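Local atomic coordinates of translation initiation factor eIF-2B (Pyrococcus horikoshii, PDB entry 1VB5), a protein that probably catalyses the exchange of GDP for GTP on translation initiation factor 2, acting as the regulatory subunit of archaeal initiation factor 2B. Residues Met233-Arg237 / Asn248-Val253; Pro60-Ser64 / Ala185-Thr189; Leu2-Val6 / Thr34-Leu39. All coordinates share one frame; numbering follows the deposited sequence.

Interactions 1 and 2 lie side by side, their centres about 12 Å apart, and both reach the three-stranded antiparallel sheet of strands 187-188, 194-197 and 251-254. They meet at Ser61, whose hydroxyl probably bonds to Met233 O and Met235 N, and at the Phe251 ring, which packs against Ser61 and Asp186. Interaction 2 is buried and built round one backbone carbonyl; interaction 1 is partly buried, mixes backbone bonds with aliphatic packing, and borders the second subunit. Interaction 3 stands apart in the N-terminal helices, about 15 Å from interaction 2 between nearest atoms, where apolar packing and a long surface ion pair replace backbone bonding.

Interaction 1: residues Met233-Arg237 / Asn248-Val253; sequences MLMER and NVLFDV
Leu250 N donates to Met235 O at 3.0 Å, with an N-H...O angle of 149°; the nitrogen sits almost straight out from the carbonyl, at a C=O...N angle of 162°. Further along, the amide of Asn248 gives a weak bond from ND2 to Arg237 O (3.4 Å). The two segments run roughly antiparallel, and Glu236 and Val249 form one isolated beta bridge.

Around these bonds lies aliphatic packing. Leu234 sets CB against Val249 CG1 at 3.7 Å, while its CD2 reaches Phe251 CB (3.9 Å) and, more loosely, Val253 CG2; Leu173 of the second subunit packs on Leu234 as well. Met235 CB meets the edge of the Phe251 ring at CE1, 3.9 Å away. The Met235 chain lies alongside Leu250, pointing the same way, and its bend at chi3 (93°) brings CE above one face of the Arg237 guanidinium, off-centre toward its rim. The Leu250 methyl CD1 lies 3.1 Å from Arg237 NE, the two side chains set roughly perpendicular. Glu236 turns its carboxylate to Arg247, a salt bridge just outside the segments.

With one firm backbone bond and a weak amide bond, the pairing of the two segments rests on few bonds and much aliphatic contact, while the Ser61 hydroxyl probably holds the loop 233-237 from outside.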
loop_
_atom_site.group_PDB
_atom_site.type_symbol
_atom_site.label_atom_id
_atom_site.label_comp_id
_atom_site.label_asym_id
_atom_site.label_seq_id
_atom_site.Cartn_x
_atom_site.Cartn_y
_atom_site.Cartn_z
ATOM N N MET B 233 -12.936 0.655 -16.854
ATOM C CA MET B 233 -13.727 0.004 -15.811
ATOM C C MET B 233 -12.754 -0.756 -14.912
ATOM O O MET B 233 -12.029 -1.635 -15.385
ATOM C CB MET B 233 -14.712 -1.002 -16.418
ATOM C CG MET B 233 -15.895 -0.403 -17.159
ATOM S SD MET B 233 -16.875 -1.688 -18.008
ATOM C CE MET B 233 -17.845 -2.373 -16.639
ATOM N N LEU B 234 -12.730 -0.420 -13.625
ATOM C CA LEU B 234 -11.841 -1.095 -12.679
ATOM C C LEU B 234 -12.640 -2.139 -11.902
ATOM O O LEU B 234 -13.492 -1.800 -11.077
ATOM C CB LEU B 234 -11.220 -0.075 -11.722
ATOM C CG LEU B 234 -10.451 1.068 -12.397
ATOM C CD1 LEU B 234 -9.971 2.059 -11.346
ATOM C CD2 LEU B 234 -9.278 0.506 -13.190
ATOM N N MET B 235 -12.356 -3.410 -12.182
ATOM C CA MET B 235 -13.050 -4.530 -11.551
ATOM C C MET B 235 -12.873 -4.590 -10.033
ATOM O O MET B 235 -11.823 -4.229 -9.497
ATOM C CB MET B 235 -12.590 -5.848 -12.192
ATOM C CG MET B 235 -13.398 -7.071 -11.772
ATOM S SD MET B 235 -12.976 -8.567 -12.711
ATOM C CE MET B 235 -11.724 -9.317 -11.655
ATOM N N GLU B 236 -13.911 -5.060 -9.349
ATOM C CA GLU B 236 -13.900 -5.164 -7.895
ATOM C C GLU B 236 -14.458 -6.518 -7.431
ATOM O O GLU B 236 -15.326 -7.094 -8.089
ATOM C CB GLU B 236 -14.747 -4.031 -7.309
ATOM C CG GLU B 236 -14.561 -3.809 -5.823
ATOM C CD GLU B 236 -15.504 -2.757 -5.254
ATOM O OE1 GLU B 236 -15.805 -1.770 -5.962
ATOM O OE2 GLU B 236 -15.930 -2.919 -4.089
ATOM N N ARG B 237 -13.944 -7.022 -6.310
ATOM C CA ARG B 237 -14.408 -8.286 -5.730
ATOM C C ARG B 237 -14.774 -8.012 -4.275
ATOM O O ARG B 237 -14.239 -7.090 -3.661
ATOM C CB ARG B 237 -13.313 -9.360 -5.718
ATOM C CG ARG B 237 -12.773 -9.835 -7.049
ATOM C CD ARG B 237 -11.737 -10.935 -6.782
ATOM N NE ARG B 237 -10.603 -10.902 -7.700
ATOM C CZ ARG B 237 -10.613 -11.406 -8.929
ATOM N NH1 ARG B 237 -11.706 -11.997 -9.400
ATOM N NH2 ARG B 237 -9.528 -11.314 -9.691
ATOM N N ASN B 248 -12.763 -3.254 -2.268
ATOM C CA ASN B 248 -11.642 -3.913 -2.929
ATOM C C ASN B 248 -11.591 -3.713 -4.440
ATOM O O ASN B 248 -11.912 -4.624 -5.207
ATOM C CB ASN B 248 -11.677 -5.411 -2.581
ATOM C CG ASN B 248 -10.559 -6.209 -3.238
ATOM O OD1 ASN B 248 -9.413 -5.765 -3.321
ATOM N ND2 ASN B 248 -10.890 -7.413 -3.686
ATOM N N VAL B 249 -11.200 -2.513 -4.859
ATOM C CA VAL B 249 -11.067 -2.195 -6.278
ATOM C C VAL B 249 -9.701 -2.766 -6.631
ATOM O O VAL B 249 -8.670 -2.286 -6.148
ATOM C CB VAL B 249 -11.084 -0.662 -6.520
ATOM C CG1 VAL B 249 -10.933 -0.355 -8.010
ATOM C CG2 VAL B 249 -12.390 -0.067 -5.995
ATOM N N LEU B 250 -9.699 -3.795 -7.470
ATOM C CA LEU B 250 -8.470 -4.489 -7.837
ATOM C C LEU B 250 -7.500 -3.800 -8.783
ATOM O O LEU B 250 -6.310 -4.115 -8.777
ATOM C CB LEU B 250 -8.819 -5.868 -8.398
ATOM C CG LEU B 250 -9.475 -6.834 -7.404
ATOM C CD1 LEU B 250 -10.236 -7.897 -8.163
ATOM C CD2 LEU B 250 -8.414 -7.451 -6.496
ATOM N N PHE B 251 -7.980 -2.865 -9.596
ATOM C CA PHE B 251 -7.079 -2.210 -10.529
ATOM C C PHE B 251 -7.074 -0.697 -10.457
ATOM O O PHE B 251 -8.053 -0.067 -10.055
ATOM C CB PHE B 251 -7.381 -2.663 -11.962
ATOM C CG PHE B 251 -7.445 -4.155 -12.113
ATOM C CD1 PHE B 251 -8.643 -4.833 -11.937
ATOM C CD2 PHE B 251 -6.300 -4.887 -12.398
ATOM C CE1 PHE B 251 -8.703 -6.228 -12.043
ATOM C CE2 PHE B 251 -6.346 -6.276 -12.504
ATOM C CZ PHE B 251 -7.550 -6.947 -12.325
ATOM N N ASP B 252 -5.945 -0.126 -10.856
ATOM C CA ASP B 252 -5.764 1.309 -10.842
ATOM C C ASP B 252 -5.242 1.812 -12.168
ATOM O O ASP B 252 -5.009 1.036 -13.094
ATOM C CB ASP B 252 -4.773 1.698 -9.753
ATOM C CG ASP B 252 -3.306 1.416 -10.144
ATOM O OD1 ASP B 252 -2.946 0.256 -10.419
ATOM O OD2 ASP B 252 -2.504 2.370 -10.162
ATOM N N VAL B 253 -5.033 3.122 -12.228
ATOM C CA VAL B 253 -4.542 3.781 -13.426
ATOM C C VAL B 253 -3.318 4.658 -13.155
ATOM O O VAL B 253 -3.331 5.507 -12.260
ATOM C CB VAL B 253 -5.643 4.661 -14.038
ATOM C CG1 VAL B 253 -5.160 5.263 -15.352
ATOM C CG2 VAL B 253 -6.898 3.838 -14.253
#

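Interaction 2: residues Pro60-Ser64 / Ala185-Thr189; sequences PSMAS and ADMIT
A classic beta bulge at Asp186 and Met187, which both face Val195, meets the segment leading into helix 63-71. The carbonyl of Asp186 is the hub. Ala63 N donates to Asp186 O at 2.9 Å, with an N-H...O angle of 154° and the nitrogen tilted 15° from the carbonyl plane. Water 1 donates to the same Asp186 O and accepts from Ser64 N at 3.0 Å, while Met62 CA makes a C-H...O contact with this oxygen at 3.3 Å. One carbonyl thus serves two successive amides at the start of the helix, one directly and the other through water.

The contact joins the N-terminal helices to the Rossmann-like part of the chain, at the edge of the small antiparallel sheet formed by strands 187-188, 194-197 and 251-254. Ala21 and Leu24 of helix 21-38 also pack on Met62, and Phe251 packs on Ser61 and Asp186.

On either side of the shared carbonyl the side chains pack. Met62 crosses Asp186 at a slant, its extended chain bringing CE to 3.1 Å from Asp186 OD1. Met187 leaves the backbone with CG anti to its own N and lays CG against Ala63 CB at 3.7 Å. A bend at chi3 (-54°) then brings its CE to the carbonyl oxygens of the other segment, 3.6 Å from Pro60 O. The Ser61 hydroxyl serves the neighbouring loop, probably bonded to Met233 O and Met235 N.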
loop_
_atom_site.group_PDB
_atom_site.type_symbol
_atom_site.label_atom_id
_atom_site.label_comp_id
_atom_site.label_asym_id
_atom_site.label_seq_id
_atom_site.Cartn_x
_atom_site.Cartn_y
_atom_site.Cartn_z
ATOM N N PRO B 60 -13.142 -6.659 -17.516
ATOM C CA PRO B 60 -13.080 -5.511 -18.426
ATOM C C PRO B 60 -11.808 -4.674 -18.267
ATOM O O PRO B 60 -11.584 -3.739 -19.034
ATOM C CB PRO B 60 -14.339 -4.721 -18.073
ATOM C CG PRO B 60 -15.288 -5.788 -17.604
ATOM C CD PRO B 60 -14.395 -6.646 -16.741
ATOM N N SER B 61 -10.982 -5.009 -17.275
ATOM C CA SER B 61 -9.734 -4.279 -17.039
ATOM C C SER B 61 -8.563 -4.867 -17.829
ATOM O O SER B 61 -7.486 -4.277 -17.880
ATOM C CB SER B 61 -9.377 -4.282 -15.544
ATOM O OG SER B 61 -10.318 -3.552 -14.771
ATOM N N MET B 62 -8.772 -6.032 -18.436
ATOM C CA MET B 62 -7.711 -6.678 -19.202
ATOM C C MET B 62 -7.934 -6.583 -20.705
ATOM O O MET B 62 -8.853 -7.192 -21.257
ATOM C CB MET B 62 -7.574 -8.142 -18.783
ATOM C CG MET B 62 -6.979 -8.319 -17.394
ATOM S SD MET B 62 -6.701 -10.044 -16.974
ATOM C CE MET B 62 -6.057 -9.897 -15.296
ATOM N N ALA B 63 -7.075 -5.810 -21.357
ATOM C CA ALA B 63 -7.158 -5.600 -22.795
ATOM C C ALA B 63 -6.898 -6.872 -23.595
ATOM O O ALA B 63 -7.334 -6.987 -24.734
ATOM C CB ALA B 63 -6.170 -4.517 -23.214
ATOM N N SER B 64 -6.187 -7.820 -22.997
ATOM C CA SER B 64 -5.873 -9.062 -23.686
ATOM C C SER B 64 -7.152 -9.804 -24.057
ATOM O O SER B 64 -7.242 -10.401 -25.130
ATOM C CB SER B 64 -4.985 -9.950 -22.813
ATOM O OG SER B 64 -5.666 -10.351 -21.641
ATOM N N ALA B 185 1.208 -5.034 -16.747
ATOM C CA ALA B 185 0.054 -4.223 -17.096
ATOM C C ALA B 185 -1.093 -5.099 -17.574
ATOM O O ALA B 185 -0.878 -6.108 -18.253
ATOM C CB ALA B 185 0.424 -3.228 -18.181
ATOM N N ASP B 186 -2.307 -4.710 -17.207
ATOM C CA ASP B 186 -3.504 -5.425 -17.617
ATOM C C ASP B 186 -4.051 -4.725 -18.857
ATOM O O ASP B 186 -4.792 -5.309 -19.637
ATOM C CB ASP B 186 -4.541 -5.404 -16.489
ATOM C CG ASP B 186 -4.082 -6.183 -15.274
ATOM O OD1 ASP B 186 -4.140 -7.433 -15.303
ATOM O OD2 ASP B 186 -3.644 -5.549 -14.292
ATOM N N MET B 187 -3.663 -3.468 -19.037
ATOM C CA MET B 187 -4.113 -2.692 -20.186
ATOM C C MET B 187 -3.341 -1.390 -20.359
ATOM O O MET B 187 -2.973 -0.735 -19.377
ATOM C CB MET B 187 -5.603 -2.351 -20.053
ATOM C CG MET B 187 -6.127 -1.481 -21.187
ATOM S SD MET B 187 -7.798 -0.840 -20.972
ATOM C CE MET B 187 -8.732 -2.348 -20.656
ATOM N N ILE B 188 -3.079 -1.034 -21.612
ATOM C CA ILE B 188 -2.426 0.224 -21.934
ATOM C C ILE B 188 -3.555 0.926 -22.684
ATOM O O ILE B 188 -3.935 0.500 -23.779
ATOM C CB ILE B 188 -1.218 0.060 -22.889
ATOM C CG1 ILE B 188 -0.141 -0.838 -22.261
ATOM C CG2 ILE B 188 -0.650 1.432 -23.229
ATOM C CD1 ILE B 188 0.431 -0.334 -20.938
ATOM N N THR B 189 -4.117 1.973 -22.086
ATOM C CA THR B 189 -5.222 2.686 -22.712
ATOM C C THR B 189 -4.801 3.355 -24.011
ATOM O O THR B 189 -3.616 3.424 -24.337
ATOM C CB THR B 189 -5.819 3.758 -21.768
ATOM O OG1 THR B 189 -4.834 4.758 -21.482
ATOM C CG2 THR B 189 -6.269 3.122 -20.464
HETATM O O HOH W 1 -4.401 -8.027 -20.546
#

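Interaction 3: residues Leu2-Val6 / Thr34-Leu39; sequences LPERV and TLAEEL
Pro3 and Glu38 pass each other head to tail, the ring carbon Pro3 CG resting 3.7 Å from Glu38 CB. The same ring also leans on two leucines, its CD 3.9 Å from Leu35 CD1 and its CG 4.1 Å from Leu39 CD2. About a turn back along helix 21-38 from Glu38, the methyl Thr34 CG2 is shared, lying 3.4 Å from Arg5 CB and 3.6 Å from Val6 CG2. It faces helix 4-14 because chi1 of Thr34 (-67°) places the methyl opposite the backbone N and leaves OG1 to bond with Glu30 O within its own helix.

At the exposed border of this apolar seam Arg5 stretches out from CG to NE and crosses Glu38, whose chain bends at chi2 (-58°). Guanidinium and carboxylate lie nearly parallel, their planes 8° apart, with Glu38 OE2 over one face of the guanidinium. The long salt bridge from Arg5 NH1 to Glu38 OE1 (3.8 Å) is therefore a matter of charge, with no N-H aimed at the oxygen.

Further out, Pro3 is the N-cap residue of helix 4-14, so the ring makes this contact right at the start of that helix. Helix 41-58 lies against the leucine side, with Ala47 under Leu35 and Leu39 and Leu51 against Val6. Arg78 bonds to the carbonyls of Ala36 and Leu39, holding the chain where it leaves helix 21-38.

The chemistry implies that the start of helix 4-14 is held here mainly by apolar packing, to which the long, out-of-plane ion pair probably adds a modest, weakly directional attraction at the surface.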
loop_
_atom_site.group_PDB
_atom_site.type_symbol
_atom_site.label_atom_id
_atom_site.label_comp_id
_atom_site.label_asym_id
_atom_site.label_seq_id
_atom_site.Cartn_x
_atom_site.Cartn_y
_atom_site.Cartn_z
ATOM N N LEU B 2 -24.589 -21.284 -24.313
ATOM C CA LEU B 2 -23.265 -21.868 -24.677
ATOM C C LEU B 2 -23.067 -23.238 -24.037
ATOM O O LEU B 2 -23.707 -23.562 -23.039
ATOM C CB LEU B 2 -22.129 -20.943 -24.225
ATOM C CG LEU B 2 -22.034 -19.547 -24.843
ATOM C CD1 LEU B 2 -20.867 -18.800 -24.214
ATOM C CD2 LEU B 2 -21.848 -19.655 -26.348
ATOM N N PRO B 3 -22.168 -24.059 -24.608
ATOM C CA PRO B 3 -21.867 -25.402 -24.103
ATOM C C PRO B 3 -21.469 -25.369 -22.629
ATOM O O PRO B 3 -21.064 -24.328 -22.109
ATOM C CB PRO B 3 -20.709 -25.852 -24.990
ATOM C CG PRO B 3 -20.992 -25.157 -26.284
ATOM C CD PRO B 3 -21.391 -23.775 -25.828
ATOM N N GLU B 4 -21.573 -26.515 -21.965
ATOM C CA GLU B 4 -21.221 -26.605 -20.555
ATOM C C GLU B 4 -19.714 -26.471 -20.358
ATOM O O GLU B 4 -19.261 -25.819 -19.415
ATOM C CB GLU B 4 -21.717 -27.934 -19.973
ATOM C CG GLU B 4 -21.445 -28.110 -18.483
ATOM C CD GLU B 4 -21.874 -26.908 -17.656
ATOM O OE1 GLU B 4 -23.021 -26.437 -17.824
ATOM O OE2 GLU B 4 -21.062 -26.436 -16.830
ATOM N N ARG B 5 -18.939 -27.086 -21.246
ATOM C CA ARG B 5 -17.486 -27.013 -21.151
ATOM C C ARG B 5 -17.018 -25.561 -21.205
ATOM O O ARG B 5 -16.135 -25.157 -20.449
ATOM C CB ARG B 5 -16.831 -27.801 -22.286
ATOM C CG ARG B 5 -16.872 -29.314 -22.126
ATOM C CD ARG B 5 -16.200 -29.984 -23.320
ATOM N NE ARG B 5 -16.073 -31.432 -23.168
ATOM C CZ ARG B 5 -17.095 -32.268 -23.000
ATOM N NH1 ARG B 5 -18.340 -31.806 -22.956
ATOM N NH2 ARG B 5 -16.871 -33.571 -22.880
ATOM N N VAL B 6 -17.614 -24.782 -22.104
ATOM C CA VAL B 6 -17.254 -23.376 -22.251
ATOM C C VAL B 6 -17.639 -22.594 -20.998
ATOM O O VAL B 6 -16.823 -21.852 -20.447
ATOM C CB VAL B 6 -17.952 -22.739 -23.477
ATOM C CG1 VAL B 6 -17.642 -21.246 -23.540
ATOM C CG2 VAL B 6 -17.485 -23.425 -24.753
ATOM N N THR B 34 -12.770 -24.809 -27.442
ATOM C CA THR B 34 -13.783 -25.715 -26.920
ATOM C C THR B 34 -15.079 -25.538 -27.704
ATOM O O THR B 34 -15.748 -26.509 -28.050
ATOM C CB THR B 34 -14.050 -25.432 -25.423
ATOM O OG1 THR B 34 -12.881 -25.764 -24.662
ATOM C CG2 THR B 34 -15.235 -26.246 -24.919
ATOM N N LEU B 35 -15.425 -24.287 -27.977
ATOM C CA LEU B 35 -16.632 -23.966 -28.722
ATOM C C LEU B 35 -16.629 -24.683 -30.077
ATOM O O LEU B 35 -17.670 -25.144 -30.551
ATOM C CB LEU B 35 -16.706 -22.454 -28.938
ATOM C CG LEU B 35 -18.005 -21.873 -29.493
ATOM C CD1 LEU B 35 -19.112 -22.041 -28.467
ATOM C CD2 LEU B 35 -17.807 -20.401 -29.818
ATOM N N ALA B 36 -15.450 -24.780 -30.686
ATOM C CA ALA B 36 -15.286 -25.421 -31.989
ATOM C C ALA B 36 -15.489 -26.938 -31.974
ATOM O O ALA B 36 -15.631 -27.555 -33.031
ATOM C CB ALA B 36 -13.906 -25.092 -32.554
ATOM N N GLU B 37 -15.498 -27.539 -30.787
ATOM C CA GLU B 37 -15.677 -28.984 -30.670
ATOM C C GLU B 37 -17.090 -29.369 -30.250
ATOM O O GLU B 37 -17.474 -30.531 -30.359
ATOM C CB GLU B 37 -14.713 -29.565 -29.635
ATOM C CG GLU B 37 -13.264 -29.169 -29.797
ATOM C CD GLU B 37 -12.397 -29.738 -28.689
ATOM O OE1 GLU B 37 -12.778 -29.597 -27.504
ATOM O OE2 GLU B 37 -11.335 -30.320 -28.997
ATOM N N GLU B 38 -17.864 -28.401 -29.772
ATOM C CA GLU B 38 -19.213 -28.690 -29.298
ATOM C C GLU B 38 -20.366 -28.268 -30.196
ATOM O O GLU B 38 -21.443 -28.861 -30.133
ATOM C CB GLU B 38 -19.421 -28.056 -27.920
ATOM C CG GLU B 38 -18.389 -28.459 -26.884
ATOM C CD GLU B 38 -18.339 -29.954 -26.659
ATOM O OE1 GLU B 38 -19.397 -30.543 -26.349
ATOM O OE2 GLU B 38 -17.243 -30.540 -26.789
ATOM N N LEU B 39 -20.161 -27.253 -31.028
ATOM C CA LEU B 39 -21.243 -26.775 -31.880
ATOM C C LEU B 39 -21.132 -27.089 -33.365
ATOM O O LEU B 39 -20.039 -27.297 -33.899
ATOM C CB LEU B 39 -21.412 -25.265 -31.700
ATOM C CG LEU B 39 -21.756 -24.790 -30.289
ATOM C CD1 LEU B 39 -21.933 -23.285 -30.296
ATOM C CD2 LEU B 39 -23.026 -25.466 -29.807
#